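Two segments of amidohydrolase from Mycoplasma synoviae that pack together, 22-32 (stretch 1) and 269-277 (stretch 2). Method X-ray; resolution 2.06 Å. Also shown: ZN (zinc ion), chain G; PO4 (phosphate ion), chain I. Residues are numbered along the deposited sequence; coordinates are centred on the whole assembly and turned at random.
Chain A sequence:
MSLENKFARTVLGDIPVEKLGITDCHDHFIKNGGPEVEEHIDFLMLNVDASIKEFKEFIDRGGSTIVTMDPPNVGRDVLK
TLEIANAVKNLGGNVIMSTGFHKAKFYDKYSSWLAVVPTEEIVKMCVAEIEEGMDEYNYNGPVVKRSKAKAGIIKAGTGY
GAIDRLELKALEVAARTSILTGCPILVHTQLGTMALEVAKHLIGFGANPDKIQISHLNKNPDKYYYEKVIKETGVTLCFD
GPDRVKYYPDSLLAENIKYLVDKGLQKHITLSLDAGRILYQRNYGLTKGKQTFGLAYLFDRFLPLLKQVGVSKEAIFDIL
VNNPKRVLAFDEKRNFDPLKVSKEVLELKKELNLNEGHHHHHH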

ATOM      1  N   ILE A  22       3.320   5.933  44.353  1.00 16.52           N
ATOM      2  CA  ILE A  22       3.311   4.968  43.273  1.00 17.10           C
ATOM      3  C   ILE A  22       3.372   5.703  41.919  1.00 20.00           C
ATOM      4  O   ILE A  22       2.566   6.598  41.626  1.00 18.09           O
ATOM      5  CB  ILE A  22       2.091   4.057  43.332  1.00 18.87           C
ATOM      6  CG1 ILE A  22       2.133   3.211  44.629  1.00 19.17           C
ATOM      7  CG2 ILE A  22       2.032   3.217  42.074  1.00 17.92           C
ATOM      8  CD1 ILE A  22       1.016   2.115  44.740  1.00 17.44           C
ATOM      9  N   THR A  23       4.365   5.336  41.114  1.00 18.74           N
ATOM     10  CA  THR A  23       4.661   6.058  39.888  1.00 19.80           C
ATOM     11  C   THR A  23       4.672   5.153  38.668  1.00 17.90           C
ATOM     12  O   THR A  23       5.355   4.127  38.616  1.00 16.49           O
ATOM     13  CB  THR A  23       6.041   6.782  39.964  1.00 19.33           C
ATOM     14  OG1 THR A  23       6.085   7.615  41.132  1.00 17.85           O
ATOM     15  CG2 THR A  23       6.293   7.628  38.702  1.00 16.42           C
ATOM     16  N   ASP A  24       3.912   5.591  37.681  1.00 18.31           N
ATOM     17  CA  ASP A  24       3.864   4.992  36.373  1.00 16.68           C
ATOM     18  C   ASP A  24       4.951   5.734  35.607  1.00 18.59           C
ATOM     19  O   ASP A  24       4.796   6.930  35.341  1.00 18.90           O
ATOM     20  CB  ASP A  24       2.480   5.296  35.818  1.00 16.10           C
ATOM     21  CG  ASP A  24       2.334   4.999  34.351  1.00 18.40           C
ATOM     22  OD1 ASP A  24       3.306   4.581  33.670  1.00 17.18           O
ATOM     23  OD2 ASP A  24       1.187   5.180  33.892  1.00 19.64           O
ATOM     24  N   CYS A  25       6.027   5.036  35.242  1.00 16.62           N
ATOM     25  CA  CYS A  25       7.248   5.701  34.774  1.00 18.06           C
ATOM     26  C   CYS A  25       7.310   6.009  33.280  1.00 17.58           C
ATOM     27  O   CYS A  25       8.286   6.604  32.822  1.00 17.40           O
ATOM     28  CB  CYS A  25       8.499   4.920  35.204  1.00 16.52           C
ATOM     29  SG  CYS A  25       8.806   5.088  36.998  1.00 17.85           S
ATOM     30  N   HIS A  26       6.271   5.646  32.533  1.00 17.20           N
ATOM     31  CA  HIS A  26       6.245   5.914  31.103  1.00 17.28           C
ATOM     32  C   HIS A  26       4.832   5.752  30.569  1.00 18.30           C
ATOM     33  O   HIS A  26       4.330   4.649  30.457  1.00 16.02           O
ATOM     34  CB  HIS A  26       7.239   4.993  30.379  1.00 18.65           C
ATOM     35  CG  HIS A  26       7.315   5.203  28.900  1.00 20.08           C
ATOM     36  ND1 HIS A  26       8.476   4.997  28.178  1.00 20.63           N
ATOM     37  CD2 HIS A  26       6.373   5.592  28.004  1.00 19.51           C
ATOM     38  CE1 HIS A  26       8.236   5.229  26.899  1.00 23.20           C
ATOM     39  NE2 HIS A  26       6.969   5.589  26.767  1.00 19.84           N
ATOM     40  N   ASP A  27       4.189   6.874  30.255  1.00 18.28           N
ATOM     41  CA  ASP A  27       2.813   6.818  29.810  1.00 18.17           C
ATOM     42  C   ASP A  27       2.420   8.073  29.054  1.00 17.14           C
ATOM     43  O   ASP A  27       3.274   8.942  28.805  1.00 17.60           O
ATOM     44  CB  ASP A  27       1.889   6.565  31.005  1.00 18.42           C
ATOM     45  CG  ASP A  27       0.830   5.530  30.689  1.00 18.46           C
ATOM     46  OD1 ASP A  27       0.273   5.604  29.572  1.00 17.48           O
ATOM     47  OD2 ASP A  27       0.568   4.641  31.529  1.00 19.49           O
ATOM     48  N   HIS A  28       1.143   8.186  28.700  1.00 16.48           N
ATOM     49  CA  HIS A  28       0.727   9.250  27.816  1.00 17.06           C
ATOM     50  C   HIS A  28      -0.686   9.620  28.122  1.00 18.00           C
ATOM     51  O   HIS A  28      -1.416   8.815  28.654  1.00 17.08           O
ATOM     52  CB  HIS A  28       0.806   8.811  26.347  1.00 15.86           C
ATOM     53  CG  HIS A  28       2.167   8.378  25.942  1.00 16.31           C
ATOM     54  ND1 HIS A  28       3.124   9.264  25.513  1.00 17.59           N
ATOM     55  CD2 HIS A  28       2.761   7.162  25.973  1.00 18.50           C
ATOM     56  CE1 HIS A  28       4.248   8.616  25.277  1.00 18.57           C
ATOM     57  NE2 HIS A  28       4.054   7.340  25.560  1.00 18.71           N
ATOM     58  N   PHE A  29      -1.073  10.832  27.741  1.00 16.38           N
ATOM     59  CA  PHE A  29      -2.475  11.204  27.756  1.00 17.92           C
ATOM     60  C   PHE A  29      -2.815  11.964  26.490  1.00 17.32           C
ATOM     61  O   PHE A  29      -3.751  11.604  25.769  1.00 15.86           O
ATOM     62  CB  PHE A  29      -2.797  12.044  28.991  1.00 16.55           C
ATOM     63  CG  PHE A  29      -2.862  11.244  30.257  1.00 17.36           C
ATOM     64  CD1 PHE A  29      -3.829  10.259  30.421  1.00 17.75           C
ATOM     65  CD2 PHE A  29      -1.975  11.484  31.286  1.00 16.22           C
ATOM     66  CE1 PHE A  29      -3.896   9.495  31.624  1.00 18.45           C
ATOM     67  CE2 PHE A  29      -2.037  10.737  32.476  1.00 18.43           C
ATOM     68  CZ  PHE A  29      -3.011   9.752  32.647  1.00 15.85           C
ATOM     69  N   ILE A  30      -2.053  13.028  26.241  1.00 15.60           N
ATOM     70  CA  ILE A  30      -2.217  13.829  25.044  1.00 16.54           C
ATOM     71  C   ILE A  30      -1.068  13.582  24.062  1.00 18.96           C
ATOM     72  O   ILE A  30       0.108  13.707  24.423  1.00 18.13           O
ATOM     73  CB  ILE A  30      -2.253  15.324  25.406  1.00 17.84           C
ATOM     74  CG1 ILE A  30      -3.347  15.577  26.469  1.00 16.60           C
ATOM     75  CG2 ILE A  30      -2.446  16.179  24.129  1.00 17.53           C
ATOM     76  CD1 ILE A  30      -4.765  15.390  25.957  1.00 16.21           C
ATOM     77  N   LYS A  31      -1.422  13.213  22.836  1.00 17.02           N
ATOM     78  CA  LYS A  31      -0.496  13.156  21.727  1.00 19.66           C
ATOM     79  C   LYS A  31      -1.111  14.024  20.651  1.00 21.15           C
ATOM     80  O   LYS A  31      -2.122  13.670  20.015  1.00 21.66           O
ATOM     81  CB  LYS A  31      -0.304  11.720  21.221  1.00 19.52           C
ATOM     82  CG  LYS A  31       0.566  10.838  22.144  1.00 21.67           C
ATOM     83  CD  LYS A  31       0.756   9.402  21.545  1.00 22.26           C
ATOM     84  CE  LYS A  31       1.810   8.594  22.343  1.00 20.92           C
ATOM     85  NZ  LYS A  31       2.233   7.334  21.608  1.00 19.05           N
ATOM     86  N   ASN A  32      -0.514  15.183  20.463  1.00 21.62           N
ATOM     87  CA  ASN A  32      -1.087  16.190  19.599  1.00 21.70           C
ATOM     88  C   ASN A  32      -0.346  16.229  18.255  1.00 22.45           C
ATOM     89  O   ASN A  32       0.630  16.945  18.097  1.00 25.87           O
ATOM     90  CB  ASN A  32      -0.998  17.529  20.350  1.00 22.41           C
ATOM     91  CG  ASN A  32      -1.614  18.667  19.595  1.00 27.45           C
ATOM     92  OD1 ASN A  32      -1.138  19.813  19.673  1.00 29.26           O
ATOM     93  ND2 ASN A  32      -2.672  18.382  18.863  1.00 21.18           N
TER
HETATM   94 ZN    ZN G 362       5.541   5.746  24.857  1.00 34.02          ZN
HETATM   95  P   PO4 I 364       2.103  -0.314  19.808  1.00 46.01           P
HETATM   96  O1  PO4 I 364       1.980   1.126  20.337  1.00 40.99           O
HETATM   97  O2  PO4 I 364       1.432  -0.469  18.422  1.00 32.96           O
HETATM   98  O3  PO4 I 364       3.593  -0.657  19.705  1.00 40.66           O
HETATM   99  O4  PO4 I 364       1.482  -1.251  20.842  1.00 27.42           O
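Stretch 2 269-277: ITLSLDAGR

Stretch 2 enters as a strand at Ile 269, runs across strand 22-25 almost at right angles (crossing angle -86°, axes 6.2 Å apart at closest approach), then continues as a loop alongside the segment that follows the corner at His 26. The CA atoms of Asp 24 and Ser 272 lie 4.7 Å apart, those of Asp 27 and Asp 274 4.2 Å, and those of His 28 and Gly 276 5.5 Å, so both chains advance in the same order. Two backbone hydrogen bonds fix this register: Cys 25 N to Leu 271 O (3.0 Å, nearly straight) and Asp 274 N to His 26 O (2.9 Å, more bent). Water 1 adds a link, 2.9 Å from Thr 23 O and accepting from Leu 271 N (2.9 Å).

Cys 25 (chi1 m) points toward stretch 2 and rests its SG 3.8 Å from Thr 270 CB. Thr 270 (chi1 p) points toward stretch 1. Ser 272 adopts chi1 p; its CB packs 3.3 Å from His 26 O, leaving OG to bond elsewhere in the structure.

Asp 24, chi1 t, brings OD1 to 3.3 Å from Ser 272 CA and to 3.3 Å from His 26 N, which donates a weak hydrogen bond to it. Asp 27 has an off-well chi1 of -136°; in this pose OD1 accepts from both Ala 275 N (2.8 Å) and His 28 N (2.9 Å), tying the two backbones through one oxygen. Its OD2 lies 2.5 Å from Asp 24 OD2.

Zinc explains the convergence of three side chains. His 26 (chi1 t) and His 28 (chi1 m) bring their NE2 atoms to 2.4 and 2.3 Å from ZN, and Asp 274 OD1 approaches ZN at 2.2 Å. The CA-to-CB bond of Asp 274 points away from stretch 1, yet chi1 t with chi2 28° carries its carboxylate back to the metal, from a backbone with positive phi and psi (44/55). Asp 274 OD1 is 3.2 Å from both His 26 NE2 and His 28 NE2, a closeness set by the shared metal rather than by hydrogen bonding.

Lys 31 extends through t, t, t after chi1 m, so that NZ donates to Gly 276 O (2.7 Å) and to water 2 (2.7 Å), itself a zinc ligand. Gly 276 suits this crowded spot: an ideal CB would clash with Lys 31 NZ at 2.6 Å. Arg 277 turns away, its NH1 weakly bonded to PO4 O2 (3.4 Å).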

ATOM      1  N   ILE A 269      14.165  -2.026  38.546  1.00 14.96           N
ATOM      2  CA  ILE A 269      12.985  -2.277  37.753  1.00 14.06           C
ATOM      3  C   ILE A 269      11.917  -1.230  38.045  1.00 16.72           C
ATOM      4  O   ILE A 269      11.539  -1.016  39.203  1.00 16.40           O
ATOM      5  CB  ILE A 269      12.405  -3.652  38.098  1.00 14.75           C
ATOM      6  CG1 ILE A 269      13.461  -4.740  37.884  1.00 15.54           C
ATOM      7  CG2 ILE A 269      11.119  -3.924  37.287  1.00 13.51           C
ATOM      8  CD1 ILE A 269      12.960  -6.153  38.231  1.00 14.40           C
ATOM      9  N   THR A 270      11.390  -0.595  37.007  1.00 14.56           N
ATOM     10  CA  THR A 270      10.182   0.177  37.221  1.00 15.75           C
ATOM     11  C   THR A 270       9.104  -0.354  36.283  1.00 15.44           C
ATOM     12  O   THR A 270       9.376  -1.217  35.427  1.00 16.07           O
ATOM     13  CB  THR A 270      10.414   1.693  36.994  1.00 15.62           C
ATOM     14  OG1 THR A 270      10.972   1.875  35.703  1.00 13.48           O
ATOM     15  CG2 THR A 270      11.382   2.245  38.046  1.00 14.73           C
ATOM     16  N   LEU A 271       7.882   0.137  36.451  1.00 16.28           N
ATOM     17  CA  LEU A 271       6.739  -0.328  35.661  1.00 15.08           C
ATOM     18  C   LEU A 271       6.045   0.874  35.004  1.00 18.11           C
ATOM     19  O   LEU A 271       6.261   2.014  35.397  1.00 17.18           O
ATOM     20  CB  LEU A 271       5.747  -1.084  36.536  1.00 13.79           C
ATOM     21  CG  LEU A 271       5.994  -2.582  36.794  1.00 17.41           C
ATOM     22  CD1 LEU A 271       4.832  -3.150  37.595  1.00 16.09           C
ATOM     23  CD2 LEU A 271       6.118  -3.300  35.447  1.00 15.14           C
ATOM     24  N   SER A 272       5.210   0.586  34.015  1.00 18.79           N
ATOM     25  CA  SER A 272       4.571   1.590  33.171  1.00 18.33           C
ATOM     26  C   SER A 272       3.519   0.867  32.340  1.00 19.10           C
ATOM     27  O   SER A 272       3.557  -0.358  32.227  1.00 19.62           O
ATOM     28  CB  SER A 272       5.585   2.240  32.243  1.00 17.23           C
ATOM     29  OG  SER A 272       6.103   1.303  31.308  1.00 17.34           O
ATOM     30  N   LEU A 273       2.568   1.609  31.788  1.00 19.02           N
ATOM     31  CA  LEU A 273       1.619   1.039  30.838  1.00 20.00           C
ATOM     32  C   LEU A 273       1.995   1.461  29.385  1.00 19.32           C
ATOM     33  O   LEU A 273       1.680   0.760  28.406  1.00 18.33           O
ATOM     34  CB  LEU A 273       0.178   1.435  31.198  1.00 16.40           C
ATOM     35  CG  LEU A 273      -0.496   0.523  32.229  1.00 19.57           C
ATOM     36  CD1 LEU A 273       0.058  -0.887  32.055  1.00 20.17           C
ATOM     37  CD2 LEU A 273      -0.285   0.975  33.640  1.00 20.91           C
ATOM     38  N   ASP A 274       2.711   2.578  29.251  1.00 16.86           N
ATOM     39  CA  ASP A 274       2.967   3.117  27.936  1.00 16.46           C
ATOM     40  C   ASP A 274       1.677   3.076  27.090  1.00 18.00           C
ATOM     41  O   ASP A 274       1.656   2.502  25.993  1.00 16.12           O
ATOM     42  CB  ASP A 274       4.096   2.334  27.231  1.00 18.10           C
ATOM     43  CG  ASP A 274       4.463   2.962  25.885  1.00 18.74           C
ATOM     44  OD1 ASP A 274       4.270   4.172  25.769  1.00 16.40           O
ATOM     45  OD2 ASP A 274       4.909   2.268  24.955  1.00 19.16           O
ATOM     46  N   ALA A 275       0.601   3.678  27.605  1.00 16.07           N
ATOM     47  CA  ALA A 275      -0.695   3.650  26.928  1.00 17.42           C
ATOM     48  C   ALA A 275      -0.732   4.756  25.866  1.00 18.93           C
ATOM     49  O   ALA A 275      -1.406   5.787  26.026  1.00 20.92           O
ATOM     50  CB  ALA A 275      -1.827   3.813  27.956  1.00 16.78           C
ATOM     51  N   GLY A 276       0.003   4.536  24.780  1.00 19.15           N
ATOM     52  CA  GLY A 276       0.237   5.586  23.801  1.00 21.12           C
ATOM     53  C   GLY A 276      -0.547   5.445  22.509  1.00 22.18           C
ATOM     54  O   GLY A 276      -0.204   6.077  21.509  1.00 20.90           O
ATOM     55  N   ARG A 277      -1.595   4.621  22.545  1.00 19.92           N
ATOM     56  CA  ARG A 277      -2.579   4.552  21.479  1.00 19.85           C
ATOM     57  C   ARG A 277      -3.945   4.736  22.128  1.00 19.23           C
ATOM     58  O   ARG A 277      -4.138   4.398  23.299  1.00 19.00           O
ATOM     59  CB  ARG A 277      -2.536   3.191  20.769  1.00 21.36           C
ATOM     60  CG  ARG A 277      -1.346   3.001  19.841  1.00 23.46           C
ATOM     61  CD  ARG A 277      -1.376   1.638  19.166  1.00 25.56           C
ATOM     62  NE  ARG A 277      -2.510   1.542  18.246  1.00 26.63           N
ATOM     63  CZ  ARG A 277      -2.450   0.984  17.031  1.00 30.16           C
ATOM     64  NH1 ARG A 277      -1.295   0.486  16.574  1.00 26.32           N
ATOM     65  NH2 ARG A 277      -3.545   0.939  16.263  1.00 28.26           N
TER
HETATM   66  O   HOH W   1       7.293   1.998  38.590  1.00 16.33           O
HETATM   67  O   HOH W   2       4.209   5.885  22.740  1.00 24.73           O
HETATM   68  O   HOH W   3       6.141   3.867  23.574  1.00 25.33           O